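Local coordinates for periplasmic binding protein (Mycobacterium smegmatis, PDB 4MDY) that probably binds an iron-containing solute outside the cytoplasmic membrane and hands it to an ABC transporter for uptake, at residues 22-27 and 110-115; 157-162 and 201-206; 230-235 and 241-246. One frame throughout, in Å; residues are numbered along the deposited sequence.

Contact 1: 22-27 and 110-115; sequences GDTTIP and DTYAKL
The phenol ring of Tyr112 meets Thr24 at its edge, near the ring plane, where OG1 of Thr24 lies 3.0 Å from Tyr112 OH. Two aromatic side chains, His19 and Phe21, also meet this ring: His19 at a steep angle, with the planes about 65° apart, and Phe21 much more nearly parallel, at about 25°. The ring is thus held by aromatic neighbours from the β-hairpin of strands 15-19 and 22-26, while its hydroxyl arrives beside Thr24 and the backbone carbonyl of Asp23. Reaching that far from helix 109-116 takes a long side chain: with CG anti to the backbone N (chi1 171°), the first torsion sends the ring toward strand 22-26. The hydroxyl stops 3.6 Å from Asp23 O, and a water bridges the gap, donating to Asp23 O at 2.8 Å and lying 2.8 Å from Tyr112 OH. Threonine suits position 24 because its hydroxyl serves several partners: OG1 is hydrogen-bonded to Thr121 O and to His19 NE2, and the side chain also packs on Val17 and Pro120. A carbonyl oxygen can only accept, so Thr24 OG1 probably gives its proton to Thr121 O and could then accept from His19 NE2 if that nitrogen is protonated. The link from Tyr112 to strand 22-26 that is clear runs through the water, and the chemistry implies a small polar junction between hairpin and helix, with little apolar surface shared between the two segments.

Contact 2: 157-162 and 201-206; sequences SVDDRF and LTQMGL
Phe162 and Met204 come together through similar first torsions: in each, CG stands beside the backbone N and anti to the carbonyl carbon (chi1 -74° in Met204). From there the selenomethionine at 204 runs out fully extended and brings its methyl, CE, obliquely onto the phenyl ring, a tight 3.3 Å from Phe162 CE1. A long, flexible, unbranched chain suits this place, since it can reach the phenyl ring with its terminal methyl. The neighbouring Gln203 extends toward the helix, its CB 3.8 Å from Phe162 CB, and its amide reaches Asp159, one turn before the phenylalanine. Gln203 NE2 donates to Asp159 OD1 at 3.2 Å with an N-H...O angle of 159°. The acceptor lies close to the amide plane, but the donor comes from well above the carboxylate, whose plane is turned 75° from that of the amide. The other oxygen, Asp159 OD2, forms a salt bridge with Lys135, so the carboxylate links two partners. Gly205 follows with positive phi in a Schellman motif, its N bonding Thr202 O while Leu206 N bonds Leu201 O, and the chain turns away toward strand 207-208. Helix 148-168 meets the end of helix 199-203 here and also touches helix 279-294, through Tyr279, edge-to-face with Phe162, and Ala283. Helix 199-203 in turn rests on strand 207-208, Leu201 touching Val208.

Contact 3: 230-235 and 241-246; sequences LIWTTE and DALLAD
Trp232 and Leu243 belong to a β-α unit of a parallel sheet, in which strand 229-233 runs into helix 237-244 and the helix folds back over the strand. Leu243 points from the helix toward the sheet, and its two methyls share the indole and the methyl of Thr234. CD1 reaches Trp232 CE3 at 3.7 Å, approaching the indole obliquely, and lies equally far, 3.7 Å, from Thr234 CG2. CD2 lies against the same benzene ring of the indole, 3.9 Å from Trp232 CZ3. A branched leucine therefore fills the angle between an aromatic ring and a threonine methyl. The torsion at Thr234 (chi1 48°) sets CG2 anti to the carbonyl carbon, which gives Leu243 an apolar partner. Beyond helix 237-244 the chain passes through helices 247-250 and 253-256 to strand 260-262, parallel to and beside 229-233, completing a β-α-β crossover. Two residues of that second strand meet the tryptophan: Phe262 stacks on its ring, and Asn260 OD1 accepts a hydrogen bond from Trp232 NE1, so the one polar atom of the indole is satisfied within a buried setting. Phe262 also touches Leu243 and Thr234, and so borders all three side chains of the contact. Thr233 centres an inverse gamma turn, closed by a weak bond of 2.9 Å from Thr234 N to Trp232 O, as the chain leaves the sheet.

The three contacts follow one another along the chain; none nests in or crosses another. Contact 1 closes first, joining the N-terminal hairpin to helix 109-116 across 82 residues. Contact 2 then closes a 38-residue loop between the long helix 148-168, which probably links the two lobes as in relatives of this family, and the end of helix 199-203. Contact 3 is the shortest closure: five residues separate 230-235 from 241-246, four of them the first turn of helix 237-244. Contacts 1 and 3 lie on opposite sides of the chain's centre, their own centres about 42 Å apart. Contacts 2 and 3 touch: Leu201 CD2 packs 3.9 Å from Ile231 CD1, linking helix 199-203 to the parallel sheet.

Contact 1: 22-27 and 110-115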
ATOM      1  N   GLY A  22     -15.338  17.139  -5.825  1.00 27.59           N
ATOM      2  CA  GLY A  22     -15.561  17.893  -7.044  1.00 29.16           C
ATOM      3  C   GLY A  22     -14.381  17.796  -7.985  1.00 27.39           C
ATOM      4  O   GLY A  22     -13.777  16.733  -8.127  1.00 31.59           O
ATOM      5  N   ASP A  23     -14.058  18.918  -8.621  1.00 25.87           N
ATOM      6  CA  ASP A  23     -13.035  18.981  -9.649  1.00 26.03           C
ATOM      7  C   ASP A  23     -11.847  19.796  -9.161  1.00 25.13           C
ATOM      8  O   ASP A  23     -12.017  20.757  -8.414  1.00 25.72           O
ATOM      9  CB  ASP A  23     -13.597  19.641 -10.910  1.00 28.10           C
ATOM     10  CG  ASP A  23     -14.610  18.770 -11.638  1.00 34.22           C
ATOM     11  OD1 ASP A  23     -14.901  17.640 -11.186  1.00 36.26           O
ATOM     12  OD2 ASP A  23     -15.115  19.227 -12.685  1.00 35.49           O
ATOM     13  N   THR A  24     -10.650  19.403  -9.585  1.00 22.44           N
ATOM     14  CA  THR A  24      -9.442  20.188  -9.355  1.00 21.96           C
ATOM     15  C   THR A  24      -8.779  20.454 -10.704  1.00 22.09           C
ATOM     16  O   THR A  24      -8.559  19.524 -11.481  1.00 20.32           O
ATOM     17  CB  THR A  24      -8.458  19.464  -8.412  1.00 21.03           C
ATOM     18  OG1 THR A  24      -8.996  19.451  -7.084  1.00 21.69           O
ATOM     19  CG2 THR A  24      -7.112  20.181  -8.385  1.00 23.55           C
ATOM     20  N   THR A  25      -8.485  21.722 -10.984  1.00 23.38           N
ATOM     21  CA  THR A  25      -7.775  22.094 -12.196  1.00 21.60           C
ATOM     22  C   THR A  25      -6.323  22.415 -11.859  1.00 21.17           C
ATOM     23  O   THR A  25      -6.037  23.205 -10.955  1.00 22.94           O
ATOM     24  CB  THR A  25      -8.449  23.274 -12.919  1.00 22.90           C
ATOM     25  OG1 THR A  25      -9.779  22.893 -13.285  1.00 26.54           O
ATOM     26  CG2 THR A  25      -7.687  23.663 -14.179  1.00 24.43           C
ATOM     27  N   ILE A  26      -5.425  21.768 -12.593  1.00 19.02           N
ATOM     28  CA  ILE A  26      -3.994  21.961 -12.461  1.00 19.76           C
ATOM     29  C   ILE A  26      -3.521  22.688 -13.725  1.00 19.50           C
ATOM     30  O   ILE A  26      -3.577  22.127 -14.821  1.00 20.51           O
ATOM     31  CB  ILE A  26      -3.251  20.616 -12.272  1.00 19.88           C
ATOM     32  CG1 ILE A  26      -3.855  19.806 -11.106  1.00 21.42           C
ATOM     33  CG2 ILE A  26      -1.771  20.859 -12.015  1.00 19.23           C
ATOM     34  CD1 ILE A  26      -4.895  18.777 -11.520  1.00 22.12           C
ATOM     35  N   PRO A  27      -3.076  23.951 -13.584  1.00 20.79           N
ATOM     36  CA  PRO A  27      -2.736  24.764 -14.765  1.00 23.34           C
ATOM     37  C   PRO A  27      -1.604  24.218 -15.646  1.00 23.28           C
ATOM     38  O   PRO A  27      -1.627  24.405 -16.867  1.00 24.40           O
ATOM     39  CB  PRO A  27      -2.342  26.117 -14.163  1.00 25.84           C
ATOM     40  CG  PRO A  27      -3.036  26.168 -12.853  1.00 26.45           C
ATOM     41  CD  PRO A  27      -3.073  24.753 -12.346  1.00 22.24           C
ATOM     42  N   ASP A 110     -14.172  19.673   4.585  1.00 28.11           N
ATOM     43  CA  ASP A 110     -13.659  20.872   5.247  1.00 30.76           C
ATOM     44  C   ASP A 110     -12.163  21.027   4.978  1.00 27.36           C
ATOM     45  O   ASP A 110     -11.715  22.071   4.519  1.00 26.75           O
ATOM     46  CB  ASP A 110     -13.921  20.794   6.756  1.00 35.60           C
ATOM     47  CG  ASP A 110     -13.379  21.998   7.511  1.00 42.06           C
ATOM     48  OD1 ASP A 110     -13.622  23.143   7.068  1.00 43.99           O
ATOM     49  OD2 ASP A 110     -12.712  21.794   8.552  1.00 55.36           O
ATOM     50  N   THR A 111     -11.410  19.965   5.242  1.00 24.85           N
ATOM     51  CA  THR A 111      -9.961  19.974   5.077  1.00 24.10           C
ATOM     52  C   THR A 111      -9.547  20.113   3.614  1.00 21.77           C
ATOM     53  O   THR A 111      -8.558  20.768   3.309  1.00 21.54           O
ATOM     54  CB  THR A 111      -9.342  18.718   5.708  1.00 26.53           C
ATOM     55  OG1 THR A 111      -9.764  18.635   7.074  1.00 29.96           O
ATOM     56  CG2 THR A 111      -7.834  18.780   5.672  1.00 29.85           C
ATOM     57  N   TYR A 112     -10.311  19.508   2.711  1.00 20.51           N
ATOM     58  CA  TYR A 112     -10.129  19.746   1.285  1.00 20.67           C
ATOM     59  C   TYR A 112     -10.250  21.233   0.946  1.00 21.02           C
ATOM     60  O   TYR A 112      -9.424  21.769   0.218  1.00 21.99           O
ATOM     61  CB  TYR A 112     -11.144  18.956   0.459  1.00 22.16           C
ATOM     62  CG  TYR A 112     -11.123  19.333  -1.006  1.00 23.03           C
ATOM     63  CD1 TYR A 112     -10.106  18.879  -1.843  1.00 23.39           C
ATOM     64  CD2 TYR A 112     -12.093  20.171  -1.549  1.00 23.09           C
ATOM     65  CE1 TYR A 112     -10.074  19.223  -3.179  1.00 22.06           C
ATOM     66  CE2 TYR A 112     -12.066  20.524  -2.888  1.00 24.39           C
ATOM     67  CZ  TYR A 112     -11.047  20.046  -3.698  1.00 23.81           C
ATOM     68  OH  TYR A 112     -10.998  20.371  -5.031  1.00 24.34           O
ATOM     69  N   ALA A 113     -11.281  21.893   1.471  1.00 21.66           N
ATOM     70  CA  ALA A 113     -11.467  23.332   1.233  1.00 23.27           C
ATOM     71  C   ALA A 113     -10.265  24.142   1.738  1.00 23.11           C
ATOM     72  O   ALA A 113      -9.771  25.043   1.054  1.00 21.68           O
ATOM     73  CB  ALA A 113     -12.763  23.820   1.874  1.00 22.70           C
ATOM     74  N   LYS A 114      -9.774  23.786   2.921  1.00 23.98           N
ATOM     75  CA  LYS A 114      -8.600  24.441   3.506  1.00 24.44           C
ATOM     76  C   LYS A 114      -7.319  24.262   2.681  1.00 24.08           C
ATOM     77  O   LYS A 114      -6.544  25.211   2.506  1.00 21.30           O
ATOM     78  CB  LYS A 114      -8.370  23.919   4.922  1.00 25.92           C
ATOM     79  CG  LYS A 114      -9.452  24.323   5.905  1.00 25.13           C
ATOM     80  CD  LYS A 114      -9.243  23.646   7.245  1.00 26.90           C
ATOM     81  CE  LYS A 114     -10.224  24.166   8.277  1.00 29.30           C
ATOM     82  NZ  LYS A 114     -10.320  23.256   9.451  1.00 32.36           N
ATOM     83  N   LEU A 115      -7.095  23.047   2.186  1.00 22.42           N
ATOM     84  CA  LEU A 115      -5.926  22.770   1.349  1.00 22.33           C
ATOM     85  C   LEU A 115      -6.054  23.437  -0.023  1.00 21.70           C
ATOM     86  O   LEU A 115      -5.059  23.902  -0.583  1.00 21.34           O
ATOM     87  CB  LEU A 115      -5.717  21.256   1.189  1.00 22.24           C
ATOM     88  CG  LEU A 115      -5.350  20.467   2.452  1.00 21.85           C
ATOM     89  CD1 LEU A 115      -5.296  18.976   2.124  1.00 22.82           C
ATOM     90  CD2 LEU A 115      -4.031  20.922   3.059  1.00 23.09           C
TER
HETATM   91  O   HOH W   1     -13.387  21.314  -6.037  1.00 31.76           O

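Contact 2: 157-162 and 201-206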
ATOM      1  N   SER A 157       2.325  -2.883 -16.058  1.00 19.44           N
ATOM      2  CA  SER A 157       3.557  -3.592 -15.705  1.00 19.58           C
ATOM      3  C   SER A 157       3.396  -4.432 -14.432  1.00 18.69           C
ATOM      4  O   SER A 157       3.855  -5.570 -14.372  1.00 18.48           O
ATOM      5  CB  SER A 157       4.699  -2.589 -15.529  1.00 22.52           C
ATOM      6  OG  SER A 157       5.919  -3.254 -15.292  1.00 24.86           O
ATOM      7  N   VAL A 158       2.746  -3.861 -13.421  1.00 18.27           N
ATOM      8  CA  VAL A 158       2.460  -4.570 -12.173  1.00 20.27           C
ATOM      9  C   VAL A 158       1.542  -5.763 -12.408  1.00 20.28           C
ATOM     10  O   VAL A 158       1.834  -6.863 -11.948  1.00 19.02           O
ATOM     11  CB  VAL A 158       1.838  -3.629 -11.120  1.00 20.93           C
ATOM     12  CG1 VAL A 158       1.253  -4.416  -9.948  1.00 21.97           C
ATOM     13  CG2 VAL A 158       2.875  -2.628 -10.635  1.00 22.07           C
ATOM     14  N   ASP A 159       0.439  -5.541 -13.125  1.00 20.53           N
ATOM     15  CA  ASP A 159      -0.488  -6.626 -13.458  1.00 22.01           C
ATOM     16  C   ASP A 159       0.249  -7.765 -14.165  1.00 22.62           C
ATOM     17  O   ASP A 159       0.072  -8.943 -13.821  1.00 22.26           O
ATOM     18  CB  ASP A 159      -1.632  -6.114 -14.347  1.00 24.68           C
ATOM     19  CG  ASP A 159      -2.646  -5.268 -13.583  1.00 28.87           C
ATOM     20  OD1 ASP A 159      -2.670  -5.324 -12.332  1.00 30.51           O
ATOM     21  OD2 ASP A 159      -3.431  -4.545 -14.238  1.00 30.61           O
ATOM     22  N   ASP A 160       1.083  -7.404 -15.137  1.00 23.57           N
ATOM     23  CA  ASP A 160       1.869  -8.380 -15.896  1.00 26.05           C
ATOM     24  C   ASP A 160       2.854  -9.160 -15.028  1.00 23.90           C
ATOM     25  O   ASP A 160       3.040 -10.353 -15.238  1.00 25.32           O
ATOM     26  CB  ASP A 160       2.628  -7.699 -17.041  1.00 29.19           C
ATOM     27  CG  ASP A 160       1.708  -7.208 -18.155  1.00 30.78           C
ATOM     28  OD1 ASP A 160       0.515  -7.590 -18.190  1.00 37.77           O
ATOM     29  OD2 ASP A 160       2.185  -6.430 -19.004  1.00 35.31           O
ATOM     30  N   ARG A 161       3.492  -8.495 -14.070  1.00 21.29           N
ATOM     31  CA  ARG A 161       4.366  -9.199 -13.116  1.00 22.76           C
ATOM     32  C   ARG A 161       3.625 -10.316 -12.381  1.00 21.36           C
ATOM     33  O   ARG A 161       4.122 -11.437 -12.299  1.00 23.90           O
ATOM     34  CB  ARG A 161       4.978  -8.236 -12.091  1.00 23.84           C
ATOM     35  CG  ARG A 161       6.052  -7.299 -12.633  1.00 28.19           C
ATOM     36  CD  ARG A 161       7.267  -8.024 -13.202  1.00 31.83           C
ATOM     37  NE  ARG A 161       7.907  -8.927 -12.236  1.00 36.96           N
ATOM     38  CZ  ARG A 161       8.740  -8.548 -11.265  1.00 40.32           C
ATOM     39  NH1 ARG A 161       9.065  -7.267 -11.089  1.00 41.83           N
ATOM     40  NH2 ARG A 161       9.255  -9.467 -10.456  1.00 39.08           N
ATOM     41  N   PHE A 162       2.437 -10.023 -11.855  1.00 20.28           N
ATOM     42  CA  PHE A 162       1.657 -11.036 -11.135  1.00 22.77           C
ATOM     43  C   PHE A 162       1.128 -12.144 -12.058  1.00 24.91           C
ATOM     44  O   PHE A 162       1.110 -13.314 -11.672  1.00 25.50           O
ATOM     45  CB  PHE A 162       0.530 -10.383 -10.330  1.00 24.24           C
ATOM     46  CG  PHE A 162       1.026  -9.475  -9.238  1.00 25.38           C
ATOM     47  CD1 PHE A 162       1.955  -9.932  -8.301  1.00 27.32           C
ATOM     48  CD2 PHE A 162       0.587  -8.166  -9.146  1.00 25.54           C
ATOM     49  CE1 PHE A 162       2.429  -9.100  -7.296  1.00 26.82           C
ATOM     50  CE2 PHE A 162       1.054  -7.334  -8.141  1.00 27.05           C
ATOM     51  CZ  PHE A 162       1.977  -7.798  -7.217  1.00 25.67           C
ATOM     52  N   LEU A 201      -2.839 -11.472  -4.860  1.00 19.85           N
ATOM     53  CA  LEU A 201      -2.774 -12.895  -4.539  1.00 20.22           C
ATOM     54  C   LEU A 201      -3.604 -13.707  -5.525  1.00 21.26           C
ATOM     55  O   LEU A 201      -3.152 -14.751  -6.013  1.00 20.99           O
ATOM     56  CB  LEU A 201      -3.252 -13.158  -3.113  1.00 21.35           C
ATOM     57  CG  LEU A 201      -2.395 -12.548  -1.999  1.00 22.89           C
ATOM     58  CD1 LEU A 201      -3.125 -12.646  -0.673  1.00 24.09           C
ATOM     59  CD2 LEU A 201      -1.037 -13.223  -1.918  1.00 23.93           C
ATOM     60  N   THR A 202      -4.808 -13.217  -5.810  1.00 22.38           N
ATOM     61  CA  THR A 202      -5.707 -13.838  -6.776  1.00 25.26           C
ATOM     62  C   THR A 202      -5.062 -13.884  -8.169  1.00 24.62           C
ATOM     63  O   THR A 202      -5.155 -14.899  -8.868  1.00 27.19           O
ATOM     64  CB  THR A 202      -7.065 -13.095  -6.810  1.00 28.42           C
ATOM     65  OG1 THR A 202      -7.699 -13.211  -5.529  1.00 28.94           O
ATOM     66  CG2 THR A 202      -8.000 -13.666  -7.877  1.00 31.47           C
ATOM     67  N   GLN A 203      -4.398 -12.795  -8.552  1.00 22.86           N
ATOM     68  CA  GLN A 203      -3.702 -12.698  -9.849  1.00 26.69           C
ATOM     69  C   GLN A 203      -2.538 -13.684  -9.983  1.00 25.97           C
ATOM     70  O   GLN A 203      -2.189 -14.091 -11.090  1.00 28.18           O
ATOM     71  CB  GLN A 203      -3.149 -11.290 -10.064  1.00 29.12           C
ATOM     72  CG  GLN A 203      -4.169 -10.212 -10.379  1.00 31.31           C
ATOM     73  CD  GLN A 203      -3.513  -8.834 -10.467  1.00 38.17           C
ATOM     74  OE1 GLN A 203      -3.148  -8.241  -9.453  1.00 46.71           O
ATOM     75  NE2 GLN A 203      -3.346  -8.331 -11.681  1.00 39.24           N
HETATM   76  N   MSE A 204      -1.932 -14.046  -8.854  1.00 22.83           N
HETATM   77  CA  MSE A 204      -0.874 -15.060  -8.834  1.00 25.92           C
HETATM   78  C   MSE A 204      -1.417 -16.470  -8.895  1.00 28.37           C
HETATM   79  O   MSE A 204      -0.641 -17.424  -8.975  1.00 30.86           O
HETATM   80  CB  MSE A 204      -0.055 -14.923  -7.552  1.00 26.50           C
HETATM   81  CG  MSE A 204       0.875 -13.720  -7.556  1.00 31.68           C
HETATM   82 SE   MSE A 204       1.808 -13.742  -5.821  1.00 40.94          SE
HETATM   83  CE  MSE A 204       2.829 -12.065  -5.826  1.00 34.22           C
ATOM     84  N   GLY A 205      -2.743 -16.624  -8.837  1.00 26.27           N
ATOM     85  CA  GLY A 205      -3.388 -17.930  -8.976  1.00 26.56           C
ATOM     86  C   GLY A 205      -3.931 -18.514  -7.687  1.00 27.64           C
ATOM     87  O   GLY A 205      -4.588 -19.552  -7.709  1.00 28.98           O
ATOM     88  N   LEU A 206      -3.677 -17.842  -6.569  1.00 27.54           N
ATOM     89  CA  LEU A 206      -4.125 -18.314  -5.261  1.00 25.95           C
ATOM     90  C   LEU A 206      -5.612 -18.073  -5.046  1.00 25.76           C
ATOM     91  O   LEU A 206      -6.230 -17.227  -5.705  1.00 28.49           O
ATOM     92  CB  LEU A 206      -3.352 -17.608  -4.145  1.00 24.11           C
ATOM     93  CG  LEU A 206      -1.848 -17.841  -4.128  1.00 24.88           C
ATOM     94  CD1 LEU A 206      -1.152 -16.820  -3.242  1.00 25.61           C
ATOM     95  CD2 LEU A 206      -1.533 -19.254  -3.666  1.00 25.95           C
TER

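Contact 3: 230-235 and 241-246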
ATOM      1  N   LEU A 230      -0.376 -19.367   5.248  1.00 19.21           N
ATOM      2  CA  LEU A 230      -0.643 -18.133   5.985  1.00 18.72           C
ATOM      3  C   LEU A 230       0.526 -17.193   5.771  1.00 19.48           C
ATOM      4  O   LEU A 230       1.681 -17.569   5.969  1.00 21.95           O
ATOM      5  CB  LEU A 230      -0.801 -18.394   7.488  1.00 19.00           C
ATOM      6  CG  LEU A 230      -1.808 -19.456   7.912  1.00 18.84           C
ATOM      7  CD1 LEU A 230      -1.816 -19.556   9.429  1.00 18.48           C
ATOM      8  CD2 LEU A 230      -3.200 -19.149   7.386  1.00 20.05           C
ATOM      9  N   ILE A 231       0.215 -15.967   5.368  1.00 19.83           N
ATOM     10  CA  ILE A 231       1.214 -14.939   5.144  1.00 17.37           C
ATOM     11  C   ILE A 231       1.061 -13.933   6.266  1.00 16.28           C
ATOM     12  O   ILE A 231       0.108 -13.172   6.293  1.00 16.11           O
ATOM     13  CB  ILE A 231       1.017 -14.266   3.764  1.00 17.28           C
ATOM     14  CG1 ILE A 231       0.984 -15.327   2.657  1.00 17.77           C
ATOM     15  CG2 ILE A 231       2.116 -13.250   3.502  1.00 17.88           C
ATOM     16  CD1 ILE A 231       0.447 -14.826   1.335  1.00 18.28           C
ATOM     17  N   TRP A 232       1.988 -13.967   7.216  1.00 16.96           N
ATOM     18  CA  TRP A 232       1.968 -13.033   8.334  1.00 17.38           C
ATOM     19  C   TRP A 232       2.892 -11.871   7.998  1.00 16.87           C
ATOM     20  O   TRP A 232       4.075 -12.078   7.710  1.00 17.64           O
ATOM     21  CB  TRP A 232       2.466 -13.703   9.604  1.00 16.24           C
ATOM     22  CG  TRP A 232       1.751 -14.952   9.999  1.00 16.17           C
ATOM     23  CD1 TRP A 232       1.964 -16.216   9.512  1.00 17.58           C
ATOM     24  CD2 TRP A 232       0.727 -15.073  10.990  1.00 15.31           C
ATOM     25  NE1 TRP A 232       1.132 -17.111  10.139  1.00 16.58           N
ATOM     26  CE2 TRP A 232       0.358 -16.437  11.047  1.00 15.97           C
ATOM     27  CE3 TRP A 232       0.076 -14.160  11.831  1.00 15.30           C
ATOM     28  CZ2 TRP A 232      -0.618 -16.911  11.923  1.00 15.01           C
ATOM     29  CZ3 TRP A 232      -0.890 -14.633  12.707  1.00 13.62           C
ATOM     30  CH2 TRP A 232      -1.229 -16.000  12.746  1.00 15.39           C
ATOM     31  N   THR A 233       2.372 -10.649   8.049  1.00 16.99           N
ATOM     32  CA  THR A 233       3.154  -9.486   7.646  1.00 16.18           C
ATOM     33  C   THR A 233       3.984  -8.966   8.820  1.00 16.76           C
ATOM     34  O   THR A 233       3.842  -7.822   9.266  1.00 15.30           O
ATOM     35  CB  THR A 233       2.273  -8.387   7.024  1.00 15.99           C
ATOM     36  OG1 THR A 233       1.259  -7.985   7.952  1.00 16.94           O
ATOM     37  CG2 THR A 233       1.627  -8.917   5.732  1.00 16.32           C
ATOM     38  N   THR A 234       4.848  -9.845   9.316  1.00 17.37           N
ATOM     39  CA  THR A 234       5.810  -9.509  10.355  1.00 17.49           C
ATOM     40  C   THR A 234       6.822  -8.492   9.838  1.00 19.19           C
ATOM     41  O   THR A 234       7.127  -8.470   8.644  1.00 17.71           O
ATOM     42  CB  THR A 234       6.564 -10.766  10.841  1.00 17.97           C
ATOM     43  OG1 THR A 234       7.032 -11.524   9.716  1.00 18.36           O
ATOM     44  CG2 THR A 234       5.662 -11.636  11.687  1.00 17.85           C
ATOM     45  N   GLU A 235       7.338  -7.666  10.751  1.00 20.39           N
ATOM     46  CA  GLU A 235       8.337  -6.651  10.433  1.00 24.95           C
ATOM     47  C   GLU A 235       9.648  -6.898  11.190  1.00 29.26           C
ATOM     48  O   GLU A 235      10.582  -6.108  11.081  1.00 32.48           O
ATOM     49  CB  GLU A 235       7.798  -5.262  10.775  1.00 28.72           C
ATOM     50  CG  GLU A 235       6.521  -4.903  10.026  1.00 31.16           C
ATOM     51  CD  GLU A 235       5.973  -3.537  10.398  1.00 36.29           C
ATOM     52  OE1 GLU A 235       6.769  -2.655  10.791  1.00 43.30           O
ATOM     53  OE2 GLU A 235       4.740  -3.348  10.290  1.00 40.31           O
ATOM     54  N   ASP A 241       8.636 -14.472  16.369  1.00 29.71           N
ATOM     55  CA  ASP A 241       8.817 -15.330  17.533  1.00 29.76           C
ATOM     56  C   ASP A 241       7.692 -15.120  18.551  1.00 25.99           C
ATOM     57  O   ASP A 241       7.281 -16.066  19.220  1.00 27.83           O
ATOM     58  CB  ASP A 241      10.210 -15.121  18.136  1.00 32.27           C
ATOM     59  CG  ASP A 241      11.338 -15.484  17.157  1.00 36.43           C
ATOM     60  OD1 ASP A 241      11.139 -16.351  16.274  1.00 38.35           O
ATOM     61  OD2 ASP A 241      12.431 -14.898  17.260  1.00 45.70           O
ATOM     62  N   ALA A 242       7.163 -13.901  18.637  1.00 24.21           N
ATOM     63  CA  ALA A 242       5.991 -13.638  19.469  1.00 26.28           C
ATOM     64  C   ALA A 242       4.751 -14.397  18.978  1.00 25.58           C
ATOM     65  O   ALA A 242       3.950 -14.873  19.780  1.00 24.47           O
ATOM     66  CB  ALA A 242       5.715 -12.146  19.551  1.00 28.13           C
ATOM     67  N   LEU A 243       4.597 -14.526  17.666  1.00 22.61           N
ATOM     68  CA  LEU A 243       3.488 -15.302  17.110  1.00 21.97           C
ATOM     69  C   LEU A 243       3.682 -16.793  17.362  1.00 22.34           C
ATOM     70  O   LEU A 243       2.767 -17.477  17.807  1.00 24.60           O
ATOM     71  CB  LEU A 243       3.345 -15.046  15.614  1.00 19.25           C
ATOM     72  CG  LEU A 243       2.904 -13.633  15.229  1.00 19.78           C
ATOM     73  CD1 LEU A 243       3.120 -13.418  13.739  1.00 21.10           C
ATOM     74  CD2 LEU A 243       1.449 -13.388  15.606  1.00 20.47           C
ATOM     75  N   LEU A 244       4.876 -17.293  17.082  1.00 23.58           N
ATOM     76  CA  LEU A 244       5.186 -18.701  17.323  1.00 25.42           C
ATOM     77  C   LEU A 244       5.151 -19.072  18.814  1.00 26.92           C
ATOM     78  O   LEU A 244       4.915 -20.229  19.155  1.00 29.43           O
ATOM     79  CB  LEU A 244       6.540 -19.060  16.708  1.00 27.46           C
ATOM     80  CG  LEU A 244       6.562 -19.020  15.179  1.00 26.92           C
ATOM     81  CD1 LEU A 244       7.983 -19.168  14.663  1.00 28.01           C
ATOM     82  CD2 LEU A 244       5.661 -20.096  14.584  1.00 27.00           C
ATOM     83  N   ALA A 245       5.366 -18.095  19.693  1.00 25.28           N
ATOM     84  CA  ALA A 245       5.263 -18.315  21.140  1.00 28.09           C
ATOM     85  C   ALA A 245       3.815 -18.423  21.640  1.00 26.17           C
ATOM     86  O   ALA A 245       3.577 -18.894  22.750  1.00 30.45           O
ATOM     87  CB  ALA A 245       5.999 -17.213  21.897  1.00 30.16           C
ATOM     88  N   ASP A 246       2.852 -17.973  20.842  1.00 26.18           N
ATOM     89  CA  ASP A 246       1.446 -18.058  21.221  1.00 24.88           C
ATOM     90  C   ASP A 246       1.006 -19.522  21.137  1.00 21.74           C
ATOM     91  O   ASP A 246       1.220 -20.165  20.116  1.00 24.02           O
ATOM     92  CB  ASP A 246       0.589 -17.162  20.311  1.00 23.54           C
ATOM     93  CG  ASP A 246      -0.883 -17.253  20.629  1.00 24.52           C
ATOM     94  OD1 ASP A 246      -1.516 -18.240  20.215  1.00 29.34           O
ATOM     95  OD2 ASP A 246      -1.413 -16.342  21.293  1.00 27.65           O
TER